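Local coordinates for gene product PA4716 (Pseudomonas aeruginosa, PDB 1U0K), which is of unknown function but belongs to the PhzF family and is probably an isomerase of the epimerase type, at residues Leu23-Asp28 / Ala83-His88; Ile50-Gly55 / Phe61-Phe66; Glu70-Ala75 / Ala194-Leu199; His77-Ala82 / Leu100-Lys105; His97-Leu100 / Lys105-Ala108. One frame throughout, in Å; residues are numbered along the deposited sequence.

Interaction 1 (Leu23-Asp28 / Ala83-His88)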
# COMPACT_ATOMS: atom_id res chain seq x y z
N LEU A 23 9.68 0.55 4.84
CA LEU A 23 10.29 1.55 3.97
C LEU A 23 11.07 0.88 2.86
O LEU A 23 11.82 -0.07 3.14
CB LEU A 23 11.27 2.38 4.79
CG LEU A 23 12.15 3.39 4.07
CD1 LEU A 23 11.34 4.59 3.64
CD2 LEU A 23 13.30 3.81 4.98
N ALA A 24 10.96 1.37 1.63
CA ALA A 24 11.85 0.97 0.55
C ALA A 24 12.92 2.04 0.33
O ALA A 24 12.62 3.23 0.31
CB ALA A 24 11.11 0.72 -0.73
N VAL A 25 14.17 1.60 0.18
CA VAL A 25 15.30 2.49 -0.06
C VAL A 25 16.01 2.07 -1.33
O VAL A 25 16.39 0.92 -1.47
CB VAL A 25 16.32 2.41 1.09
CG1 VAL A 25 17.51 3.36 0.83
CG2 VAL A 25 15.67 2.71 2.43
N PHE A 26 16.19 3.01 -2.26
CA PHE A 26 16.95 2.79 -3.48
C PHE A 26 18.30 3.48 -3.24
O PHE A 26 18.37 4.69 -3.15
CB PHE A 26 16.22 3.40 -4.69
CG PHE A 26 14.96 2.67 -5.10
CD1 PHE A 26 13.84 2.68 -4.29
CD2 PHE A 26 14.90 1.99 -6.32
CE1 PHE A 26 12.67 2.02 -4.68
CE2 PHE A 26 13.74 1.35 -6.71
CZ PHE A 26 12.64 1.36 -5.89
N ASP A 27 19.36 2.70 -3.09
CA ASP A 27 20.64 3.28 -2.69
C ASP A 27 21.39 4.02 -3.79
O ASP A 27 22.30 4.80 -3.50
CB ASP A 27 21.55 2.24 -2.04
CG ASP A 27 22.02 1.21 -3.02
OD1 ASP A 27 21.19 0.40 -3.45
OD2 ASP A 27 23.20 1.15 -3.40
N ASP A 28 21.02 3.78 -5.04
CA ASP A 28 21.57 4.57 -6.14
C ASP A 28 20.53 4.70 -7.24
O ASP A 28 20.41 3.84 -8.12
CB ASP A 28 22.87 3.96 -6.66
CG ASP A 28 23.51 4.81 -7.73
OD1 ASP A 28 22.88 5.77 -8.22
OD2 ASP A 28 24.67 4.57 -8.16
N ALA A 83 20.14 6.04 6.51
CA ALA A 83 21.36 6.04 7.32
C ALA A 83 21.78 4.62 7.70
O ALA A 83 22.95 4.27 7.61
CB ALA A 83 21.18 6.91 8.57
N ALA A 84 20.82 3.81 8.11
CA ALA A 84 21.09 2.44 8.50
C ALA A 84 21.61 1.62 7.33
O ALA A 84 22.57 0.85 7.47
CB ALA A 84 19.83 1.80 9.07
N LEU A 85 21.00 1.80 6.16
CA LEU A 85 21.41 1.09 4.97
C LEU A 85 22.81 1.51 4.56
O LEU A 85 23.63 0.67 4.22
CB LEU A 85 20.41 1.27 3.82
CG LEU A 85 20.89 0.60 2.52
CD1 LEU A 85 20.96 -0.91 2.69
CD2 LEU A 85 20.03 0.98 1.35
N LEU A 86 23.10 2.81 4.60
CA LEU A 86 24.44 3.29 4.24
C LEU A 86 25.51 2.70 5.16
O LEU A 86 26.60 2.38 4.71
CB LEU A 86 24.49 4.81 4.25
CG LEU A 86 23.67 5.48 3.15
CD1 LEU A 86 23.61 6.98 3.39
CD2 LEU A 86 24.23 5.21 1.77
N HIS A 87 25.18 2.54 6.44
CA HIS A 87 26.08 1.91 7.42
C HIS A 87 26.30 0.44 7.05
O HIS A 87 27.43 -0.05 7.04
CB HIS A 87 25.47 2.04 8.81
CG HIS A 87 26.43 1.87 9.95
ND1 HIS A 87 27.48 0.97 9.95
CD2 HIS A 87 26.46 2.48 11.16
CE1 HIS A 87 28.11 1.05 11.11
NE2 HIS A 87 27.52 1.96 11.86
N HIS A 88 25.22 -0.25 6.72
CA HIS A 88 25.31 -1.64 6.26
C HIS A 88 26.23 -1.80 5.04
O HIS A 88 27.07 -2.70 5.00
CB HIS A 88 23.90 -2.18 5.95
CG HIS A 88 23.89 -3.53 5.30
ND1 HIS A 88 24.30 -4.67 5.96
CD2 HIS A 88 23.54 -3.92 4.06
CE1 HIS A 88 24.18 -5.71 5.15
NE2 HIS A 88 23.73 -5.28 3.99
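L85 puts one methyl, CD2, against V25 of strand 21-26, where it lies 3.5 Å from V25 CG1, and the two side chains run antiparallel alongside each other. The same methyl also touches D27, with L85 CD2 3.9 Å from D27 CB, so a single carbon of helix 78-90 bridges two residues that point the same way from the strand and the turn just after it. V25 meets it with CG1, the branch set anti to the backbone N (chi1 -180°). L85 has CG anti to its own N as well (chi1 176°), which places CD2 on V25. D27 offers only its CB here. Its carboxylate is engaged elsewhere, OD2 in a salt bridge with R6 and OD1 in a hydrogen bond with W8 NE1, both on strand 6-12. Around this small patch V25 also leans on I50, and L85 on L276, so helix 78-90 is packed against strands 21-26, 48-54 and 267-282 in the lobe that holds it. Between these two segments the contact is purely van der Waals: it depends on shape and on exclusion of water, while the D27 carboxylate is paired with R6, which probably offsets its charge beside the apolar patch.

Interaction 2 (Ile50-Gly55 / Phe61-Phe66)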
# COMPACT_ATOMS: atom_id res chain seq x y z
N ILE A 50 12.35 6.09 -0.42
CA ILE A 50 13.40 7.10 -0.51
C ILE A 50 14.43 6.67 -1.54
O ILE A 50 14.78 5.48 -1.63
CB ILE A 50 14.05 7.38 0.89
CG1 ILE A 50 15.19 8.40 0.77
CG2 ILE A 50 14.52 6.10 1.57
CD1 ILE A 50 15.58 9.03 2.06
N PHE A 51 14.89 7.64 -2.31
CA PHE A 51 15.80 7.44 -3.44
C PHE A 51 17.06 8.25 -3.17
O PHE A 51 16.97 9.45 -2.95
CB PHE A 51 15.12 7.90 -4.74
CG PHE A 51 13.88 7.12 -5.07
CD1 PHE A 51 12.66 7.46 -4.49
CD2 PHE A 51 13.92 6.02 -5.91
CE1 PHE A 51 11.53 6.72 -4.74
CE2 PHE A 51 12.78 5.27 -6.15
CZ PHE A 51 11.58 5.63 -5.57
N LEU A 52 18.20 7.58 -3.16
CA LEU A 52 19.49 8.21 -2.87
C LEU A 52 20.30 8.44 -4.14
O LEU A 52 20.34 7.60 -5.04
CB LEU A 52 20.30 7.37 -1.89
CG LEU A 52 19.63 7.02 -0.55
CD1 LEU A 52 20.54 6.19 0.35
CD2 LEU A 52 19.16 8.27 0.19
N LEU A 53 20.96 9.59 -4.19
CA LEU A 53 21.77 9.99 -5.33
C LEU A 53 23.19 10.23 -4.81
O LEU A 53 23.44 11.24 -4.13
CB LEU A 53 21.19 11.22 -6.00
CG LEU A 53 19.69 11.07 -6.35
CD1 LEU A 53 19.03 12.41 -6.60
CD2 LEU A 53 19.53 10.15 -7.55
N PRO A 54 24.11 9.31 -5.08
CA PRO A 54 25.50 9.47 -4.64
C PRO A 54 26.20 10.60 -5.38
O PRO A 54 25.79 11.02 -6.47
CB PRO A 54 26.15 8.12 -4.97
CG PRO A 54 25.34 7.59 -6.09
CD PRO A 54 23.93 8.06 -5.86
N GLY A 55 27.25 11.11 -4.75
CA GLY A 55 28.10 12.12 -5.34
C GLY A 55 29.54 11.86 -4.94
O GLY A 55 29.92 10.73 -4.63
N PHE A 61 24.69 12.27 0.55
CA PHE A 61 23.82 11.86 -0.54
C PHE A 61 22.69 12.85 -0.67
O PHE A 61 22.21 13.36 0.33
CB PHE A 61 23.22 10.47 -0.26
CG PHE A 61 24.25 9.39 -0.19
CD1 PHE A 61 25.04 9.26 0.94
CD2 PHE A 61 24.44 8.53 -1.25
CE1 PHE A 61 26.02 8.29 0.99
CE2 PHE A 61 25.42 7.53 -1.17
CZ PHE A 61 26.20 7.42 -0.06
N ARG A 62 22.26 13.10 -1.89
CA ARG A 62 20.97 13.75 -2.08
C ARG A 62 19.89 12.69 -1.93
O ARG A 62 20.11 11.51 -2.25
CB ARG A 62 20.88 14.42 -3.43
CG ARG A 62 21.87 15.55 -3.64
CD ARG A 62 21.74 16.21 -5.00
NE ARG A 62 22.32 15.39 -6.06
CZ ARG A 62 21.81 15.22 -7.28
NH1 ARG A 62 20.67 15.81 -7.64
NH2 ARG A 62 22.44 14.44 -8.15
N ALA A 63 18.74 13.11 -1.45
CA ALA A 63 17.62 12.21 -1.23
C ALA A 63 16.34 12.78 -1.81
O ALA A 63 16.13 13.99 -1.85
CB ALA A 63 17.47 11.93 0.21
N ARG A 64 15.47 11.88 -2.25
CA ARG A 64 14.14 12.23 -2.72
C ARG A 64 13.18 11.26 -2.02
O ARG A 64 13.40 10.05 -2.05
CB ARG A 64 14.02 12.07 -4.24
CG ARG A 64 15.05 12.82 -5.09
CD ARG A 64 14.77 14.29 -5.26
NE ARG A 64 13.52 14.59 -5.96
CZ ARG A 64 13.34 14.61 -7.27
NH1 ARG A 64 14.32 14.29 -8.11
NH2 ARG A 64 12.16 14.95 -7.75
N ILE A 65 12.16 11.81 -1.38
CA ILE A 65 11.18 11.02 -0.64
C ILE A 65 9.81 11.18 -1.27
O ILE A 65 9.38 12.29 -1.54
CB ILE A 65 11.10 11.45 0.84
CG1 ILE A 65 12.44 11.27 1.55
CG2 ILE A 65 10.02 10.68 1.56
CD1 ILE A 65 12.53 11.96 2.90
N PHE A 66 9.15 10.05 -1.53
CA PHE A 66 7.82 10.04 -2.09
C PHE A 66 6.86 9.22 -1.25
O PHE A 66 7.21 8.16 -0.74
CB PHE A 66 7.82 9.43 -3.49
CG PHE A 66 8.55 10.24 -4.51
CD1 PHE A 66 9.93 10.21 -4.58
CD2 PHE A 66 7.85 10.99 -5.44
CE1 PHE A 66 10.59 10.95 -5.55
CE2 PHE A 66 8.51 11.74 -6.40
CZ PHE A 66 9.88 11.72 -6.45
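F51 and R64 share a pair of backbone hydrogen bonds, F51 N to R64 O at 2.8 Å and R64 N to F51 O at 2.9 Å. L53 and R62 repeat the exchange two residues on, with L53 N to R62 O at 2.9 Å and R62 N to L53 O at 3.1 Å. Between them lies the non-hydrogen-bonded pair L52 with A63; another, I50 with I65, lies on the far side of F51 and R64. CA-H...O contacts such as I50 CA to R64 O fill in. This is the antiparallel beta hairpin of strands 48-54 and 60-67, with the predicted active-site residue E48 at the start of its first strand and close to I65.

Side chains divide between the two faces. On the face carrying I50, L52, P54, F61, A63 and I65, I50 CD1 rests 3.9 Å from both A63 CB and I65 CG1; with CG1 anti to the backbone N (chi1 178°), I50 reaches across to the partner strand. The F61 ring meets P54 obliquely, F61 CD2 3.7 Å from P54 CA. Helix 78-90 packs on this face, L86 touching F61. The other face carries F51, L53, R62 and R64. The F66 ring comes in beside F51, planes at 88°, F51 CE1 3.8 Å from F66 CD1. L53 CD1 lies over one face of the R62 guanidinium, off toward its rim. The R64 guanidinium turns away to salt bridges with E71 and D34.

Interaction 3 (Glu70-Ala75 / Ala194-Leu199)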
# COMPACT_ATOMS: atom_id res chain seq x y z
N GLU A 70 2.54 11.82 -3.70
CA GLU A 70 3.36 12.96 -4.12
C GLU A 70 4.77 12.90 -3.53
O GLU A 70 5.03 12.14 -2.61
CB GLU A 70 2.69 14.25 -3.63
CG GLU A 70 2.71 14.39 -2.10
CD GLU A 70 1.63 15.30 -1.55
OE1 GLU A 70 1.15 15.05 -0.40
OE2 GLU A 70 1.28 16.26 -2.26
N GLU A 71 5.65 13.77 -4.02
CA GLU A 71 6.94 13.97 -3.38
C GLU A 71 6.78 14.81 -2.10
O GLU A 71 6.00 15.76 -2.07
CB GLU A 71 7.91 14.66 -4.35
CG GLU A 71 9.31 14.69 -3.79
CD GLU A 71 10.33 15.28 -4.74
OE1 GLU A 71 9.96 15.62 -5.88
OE2 GLU A 71 11.50 15.37 -4.32
N LEU A 72 7.52 14.43 -1.06
CA LEU A 72 7.61 15.15 0.21
C LEU A 72 9.09 15.39 0.53
O LEU A 72 9.71 14.60 1.26
CB LEU A 72 6.99 14.33 1.34
CG LEU A 72 5.47 14.20 1.37
CD1 LEU A 72 5.08 13.44 2.61
CD2 LEU A 72 4.78 15.54 1.32
N PRO A 73 9.66 16.46 0.01
CA PRO A 73 11.07 16.79 0.27
C PRO A 73 11.41 17.36 1.67
O PRO A 73 12.15 18.33 1.78
CB PRO A 73 11.38 17.81 -0.84
CG PRO A 73 10.08 18.53 -1.03
CD PRO A 73 9.02 17.44 -0.89
N PHE A 74 10.91 16.73 2.73
CA PHE A 74 11.13 17.21 4.09
C PHE A 74 11.65 16.14 5.04
O PHE A 74 11.38 14.94 4.86
CB PHE A 74 9.83 17.82 4.63
CG PHE A 74 9.09 18.62 3.59
CD1 PHE A 74 8.04 18.06 2.88
CD2 PHE A 74 9.47 19.92 3.30
CE1 PHE A 74 7.37 18.78 1.92
CE2 PHE A 74 8.80 20.65 2.34
CZ PHE A 74 7.76 20.09 1.64
N ALA A 75 12.41 16.57 6.06
CA ALA A 75 13.01 15.68 7.04
C ALA A 75 11.97 14.69 7.58
O ALA A 75 10.90 15.11 8.01
CB ALA A 75 13.62 16.49 8.19
N ALA A 194 -0.70 24.57 6.70
CA ALA A 194 -0.39 23.22 7.15
C ALA A 194 -0.67 22.20 6.05
O ALA A 194 -1.58 22.38 5.24
CB ALA A 194 -1.22 22.89 8.40
N ALA A 195 0.12 21.15 6.04
CA ALA A 195 0.01 20.08 5.04
C ALA A 195 -0.84 18.91 5.53
O ALA A 195 -1.61 18.34 4.74
CB ALA A 195 1.38 19.58 4.66
N PHE A 196 -0.68 18.53 6.80
CA PHE A 196 -1.39 17.39 7.39
C PHE A 196 -1.80 17.66 8.83
O PHE A 196 -1.21 18.51 9.49
CB PHE A 196 -0.50 16.16 7.41
CG PHE A 196 -0.13 15.67 6.04
CD1 PHE A 196 1.11 15.98 5.49
CD2 PHE A 196 -1.03 14.92 5.30
CE1 PHE A 196 1.44 15.53 4.22
CE2 PHE A 196 -0.70 14.47 4.03
CZ PHE A 196 0.53 14.78 3.49
N VAL A 197 -2.79 16.90 9.30
CA VAL A 197 -3.22 16.92 10.69
C VAL A 197 -2.57 15.74 11.42
O VAL A 197 -2.54 14.61 10.91
CB VAL A 197 -4.75 16.77 10.83
CG1 VAL A 197 -5.16 16.64 12.30
CG2 VAL A 197 -5.47 17.95 10.21
N TYR A 198 -2.07 16.00 12.63
CA TYR A 198 -1.56 14.97 13.53
C TYR A 198 -2.36 15.05 14.84
O TYR A 198 -2.25 16.03 15.58
CB TYR A 198 -0.07 15.17 13.77
CG TYR A 198 0.62 13.99 14.42
CD1 TYR A 198 1.18 12.98 13.64
CD2 TYR A 198 0.73 13.88 15.80
CE1 TYR A 198 1.82 11.89 14.23
CE2 TYR A 198 1.37 12.80 16.40
CZ TYR A 198 1.91 11.79 15.61
OH TYR A 198 2.54 10.72 16.21
N LEU A 199 -3.17 14.03 15.11
CA LEU A 199 -3.92 13.95 16.36
C LEU A 199 -2.98 13.54 17.48
O LEU A 199 -2.22 12.60 17.33
CB LEU A 199 -5.06 12.95 16.26
CG LEU A 199 -6.08 13.13 15.13
CD1 LEU A 199 -7.20 12.11 15.27
CD2 LEU A 199 -6.63 14.54 15.10
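The F196 ring takes L72 at its edge: the methyl CD2 comes in near the ring plane and stops 4.4 Å from F196 CE1, a loose touch. The other neighbour from the 70-75 loop is the carboxylate of E70, whose OE1 is 3.9 Å from F196 CZ. It approaches the ring obliquely, with the carboxylate and ring planes 87° apart; E70 reaches in from the loop as F196 reaches out from the strand. Within the loop a second ring, that of F74, has P73 CG 3.9 Å above one face, offset toward the rim.

The torsions explain the reach of E70. Its CG sits between the backbone N and the carbonyl carbon (chi1 68°), and from there the chain runs extended, so that the carboxylate spans the distance between two backbones that stay well apart; the nearest CA atoms, those of L72 and A195, are 10.3 Å from each other. P73 is at the centre of an inverse gamma turn, which bends the loop just after L72.

Elsewhere each side is tied to its own lobe. The loop, which links strand 60-67 to helix 78-90, bonds through the backbone of L72 to I65. F196 opens strand 196-201 of the other lobe, pairs with L167 and packs on Y166. The contact thus spans the cleft between lobes, which probably holds the active site, as in PhzF and diaminopimelate epimerase relatives; the side chains of L72 and the predicted active-site residue E48 are about 4 Å apart. With one methyl and one carboxylate oxygen brushing a ring and no bond between the segments, such weak chemistry would probably let the lobes shift.

Interaction 4 (His77-Ala82 / Leu100-Lys105)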
# COMPACT_ATOMS: atom_id res chain seq x y z
N HIS A 77 11.42 10.01 8.79
CA HIS A 77 12.01 8.69 9.10
C HIS A 77 12.57 7.84 7.91
O HIS A 77 13.34 6.91 8.14
CB HIS A 77 11.02 7.83 9.88
CG HIS A 77 9.88 7.35 9.05
ND1 HIS A 77 8.84 8.18 8.70
CD2 HIS A 77 9.67 6.17 8.43
CE1 HIS A 77 8.02 7.51 7.91
NE2 HIS A 77 8.50 6.30 7.73
N PRO A 78 12.20 8.11 6.65
CA PRO A 78 12.97 7.52 5.55
C PRO A 78 14.46 7.85 5.65
O PRO A 78 15.28 7.05 5.20
CB PRO A 78 12.34 8.16 4.31
CG PRO A 78 10.94 8.36 4.72
CD PRO A 78 11.05 8.88 6.14
N LEU A 79 14.81 8.99 6.24
CA LEU A 79 16.22 9.35 6.41
C LEU A 79 16.92 8.42 7.41
O LEU A 79 18.07 8.07 7.18
CB LEU A 79 16.39 10.82 6.81
CG LEU A 79 15.84 11.90 5.87
CD1 LEU A 79 16.16 13.29 6.43
CD2 LEU A 79 16.36 11.83 4.46
N LEU A 80 16.24 8.02 8.47
CA LEU A 80 16.78 7.05 9.42
C LEU A 80 17.08 5.73 8.75
O LEU A 80 18.14 5.14 8.98
CB LEU A 80 15.80 6.81 10.56
CG LEU A 80 15.50 8.02 11.44
CD1 LEU A 80 14.54 7.59 12.54
CD2 LEU A 80 16.77 8.65 11.99
N GLY A 81 16.15 5.26 7.93
CA GLY A 81 16.33 4.02 7.18
C GLY A 81 17.50 4.11 6.21
O GLY A 81 18.31 3.19 6.13
N ALA A 82 17.59 5.22 5.49
CA ALA A 82 18.72 5.44 4.60
C ALA A 82 20.06 5.39 5.35
O ALA A 82 21.01 4.76 4.89
CB ALA A 82 18.57 6.75 3.86
N LEU A 100 22.35 13.95 4.59
CA LEU A 100 21.40 13.76 3.51
C LEU A 100 20.80 15.09 3.08
O LEU A 100 20.31 15.85 3.91
CB LEU A 100 20.30 12.76 3.92
CG LEU A 100 20.82 11.36 4.24
CD1 LEU A 100 19.67 10.47 4.70
CD2 LEU A 100 21.53 10.73 3.05
N HIS A 101 20.85 15.37 1.79
CA HIS A 101 20.41 16.65 1.25
C HIS A 101 19.04 16.50 0.60
O HIS A 101 18.89 15.77 -0.37
CB HIS A 101 21.42 17.17 0.23
CG HIS A 101 22.72 17.56 0.84
ND1 HIS A 101 22.89 18.74 1.55
CD2 HIS A 101 23.91 16.93 0.87
CE1 HIS A 101 24.13 18.80 1.99
NE2 HIS A 101 24.78 17.72 1.60
N LEU A 102 18.05 17.17 1.18
CA LEU A 102 16.76 17.35 0.55
C LEU A 102 16.78 18.72 -0.12
O LEU A 102 17.65 19.53 0.18
CB LEU A 102 15.64 17.24 1.58
CG LEU A 102 15.49 15.85 2.22
CD1 LEU A 102 14.72 15.93 3.54
CD2 LEU A 102 14.81 14.87 1.26
N ALA A 103 15.88 18.97 -1.06
CA ALA A 103 15.86 20.25 -1.77
C ALA A 103 15.92 21.43 -0.81
O ALA A 103 16.73 22.35 -0.98
CB ALA A 103 14.61 20.35 -2.63
N SER A 104 15.08 21.37 0.23
CA SER A 104 14.87 22.46 1.18
C SER A 104 15.98 22.61 2.22
O SER A 104 16.27 23.74 2.65
CB SER A 104 13.55 22.26 1.94
OG SER A 104 13.40 20.90 2.37
N LYS A 105 16.56 21.49 2.66
CA LYS A 105 17.63 21.54 3.66
C LYS A 105 18.53 20.30 3.70
O LYS A 105 18.25 19.27 3.08
CB LYS A 105 17.03 21.79 5.05
CG LYS A 105 16.10 20.72 5.56
CD LYS A 105 15.51 21.12 6.91
CE LYS A 105 15.48 19.97 7.90
NZ LYS A 105 14.96 20.38 9.23
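Helix 78-90 packs here on strands 60-67 and 96-101, parallel neighbours that are joined through it, and it lies in the core of its lobe as in the folds related to diaminopimelate epimerase. The N-terminal part of the helix rests on the end of strand 96-101 and the turn after it. L79 is the helix residue that does most of the work. Its two methyls split the job: CD2 packs 3.6 Å from L100 CD1, and CD1 faces L102 CD1 at 4.2 Å. L79 and L100 overlap flank to flank, pointing opposite ways, whereas L79 and L102 meet tip to tip. With CG anti to the carbonyl carbon (chi1 -59°), L79 sends its fork outward between the two leucines. All the touching residues are buried, and the contact between these segments is apolar. More of the same layer closes round it: L79 also packs on I50, I65, V107 and L109, while L100 touches F61 and L102 touches I65. The turn carrying L102 is pinned by its own backbone bond, L102 N to K105 O at 2.8 Å, and S104 OG is hydrogen-bonded to P73 O in the preceding loop. One helical turn on from L79, the methyl of A82 reaches the same leucine, with A82 CB 4.0 Å from L100 CD1.

Interaction 5 (His97-Leu100 / Lys105-Ala108)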
# COMPACT_ATOMS: atom_id res chain seq x y z
N HIS A 97 28.63 8.81 10.62
CA HIS A 97 27.94 10.07 10.40
C HIS A 97 27.65 10.26 8.91
O HIS A 97 28.45 9.88 8.06
CB HIS A 97 28.77 11.23 10.94
CG HIS A 97 29.01 11.17 12.41
ND1 HIS A 97 29.98 10.37 12.97
CD2 HIS A 97 28.39 11.79 13.44
CE1 HIS A 97 29.95 10.52 14.29
NE2 HIS A 97 29.00 11.37 14.59
N TRP A 98 26.49 10.84 8.62
CA TRP A 98 25.97 10.99 7.27
C TRP A 98 25.34 12.36 7.12
O TRP A 98 24.86 12.93 8.09
CB TRP A 98 24.90 9.93 6.99
CG TRP A 98 25.30 8.57 7.39
CD1 TRP A 98 24.93 7.90 8.51
CD2 TRP A 98 26.16 7.70 6.66
NE1 TRP A 98 25.52 6.66 8.53
CE2 TRP A 98 26.28 6.51 7.40
CE3 TRP A 98 26.85 7.81 5.45
CZ2 TRP A 98 27.07 5.44 6.98
CZ3 TRP A 98 27.65 6.74 5.04
CH2 TRP A 98 27.74 5.58 5.79
N THR A 99 25.32 12.87 5.90
CA THR A 99 24.55 14.06 5.58
C THR A 99 23.64 13.74 4.41
O THR A 99 24.11 13.30 3.36
CB THR A 99 25.48 15.22 5.21
OG1 THR A 99 26.37 15.47 6.30
CG2 THR A 99 24.69 16.52 5.02
N LEU A 100 22.35 13.95 4.59
CA LEU A 100 21.40 13.76 3.51
C LEU A 100 20.80 15.09 3.08
O LEU A 100 20.31 15.85 3.91
CB LEU A 100 20.30 12.76 3.92
CG LEU A 100 20.82 11.36 4.24
CD1 LEU A 100 19.67 10.47 4.70
CD2 LEU A 100 21.53 10.73 3.05
N LYS A 105 16.56 21.49 2.66
CA LYS A 105 17.63 21.54 3.66
C LYS A 105 18.53 20.30 3.70
O LYS A 105 18.25 19.27 3.08
CB LYS A 105 17.03 21.79 5.05
CG LYS A 105 16.10 20.72 5.56
CD LYS A 105 15.51 21.12 6.91
CE LYS A 105 15.48 19.97 7.90
NZ LYS A 105 14.96 20.38 9.23
N SER A 106 19.60 20.44 4.47
CA SER A 106 20.56 19.39 4.76
C SER A 106 20.24 18.79 6.14
O SER A 106 19.85 19.51 7.05
CB SER A 106 21.97 20.00 4.75
OG SER A 106 22.95 19.09 5.17
N VAL A 107 20.38 17.47 6.29
CA VAL A 107 20.11 16.80 7.56
C VAL A 107 21.30 15.94 7.98
O VAL A 107 21.76 15.10 7.22
CB VAL A 107 18.87 15.89 7.48
CG1 VAL A 107 18.58 15.25 8.82
CG2 VAL A 107 17.66 16.68 6.99
N ALA A 108 21.81 16.18 9.18
CA ALA A 108 22.87 15.39 9.76
C ALA A 108 22.30 14.18 10.48
O ALA A 108 21.34 14.28 11.25
CB ALA A 108 23.69 16.26 10.73
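T99 meets S106 through its methyl branch. From CB, the OG1 arm stands anti to the carbonyl carbon, beside the backbone N, and the CG2 arm runs anti to that N toward the neighbouring strand. There T99 CG2 comes 3.1 Å from S106 OG, a tight and perhaps strained approach, and it also lies 3.9 Å from V107 O. S106 holds OG anti to its own N (chi1 174°), which carries the hydroxyl to that methyl. On the following pair the backbones bind directly: L100 N to V107 O and V107 N to L100 O are both 2.9 Å. The first is the straighter, at 166° at the hydrogen. T99 and A108 form the non-hydrogen-bonded pair beside them, with T99 CA making a CA-H...O contact to V107 O at 3.4 Å. L100 and V107 turn to the buried face, which looks onto helix 78-90. W98, whose NE1 bonds S111 OG, leans on that helix too, and R59 makes a cation-pi contact with the W98 ring. The alternation of hydrogen-bonded and non-hydrogen-bonded pairs is that of antiparallel strands, and the short 102-105 connection makes strands 96-101 and 106-114 a beta hairpin.

In the fold
Interactions 1, 2 and 4 are buried, interaction 5 is partly buried, and interaction 3 is a surface touch. Interactions 2 and 5 are hairpins held by backbone hydrogen bonds, and they join side by side through F61 N to T99 O. Interactions 1 and 4 seat two parts of helix 78-90 by van der Waals contact, without hydrogen bonds between the segments, the first on strand 21-26 and the second on the end of strand 96-101; interaction 4 shares L100 and K105 with interaction 5. F26 bonds to I50 and L52, tying interaction 1 to interaction 2. Interaction 3 brings in the distant strand 196-201, yet its loop is anchored to interaction 2 by the R64-E71 salt bridge.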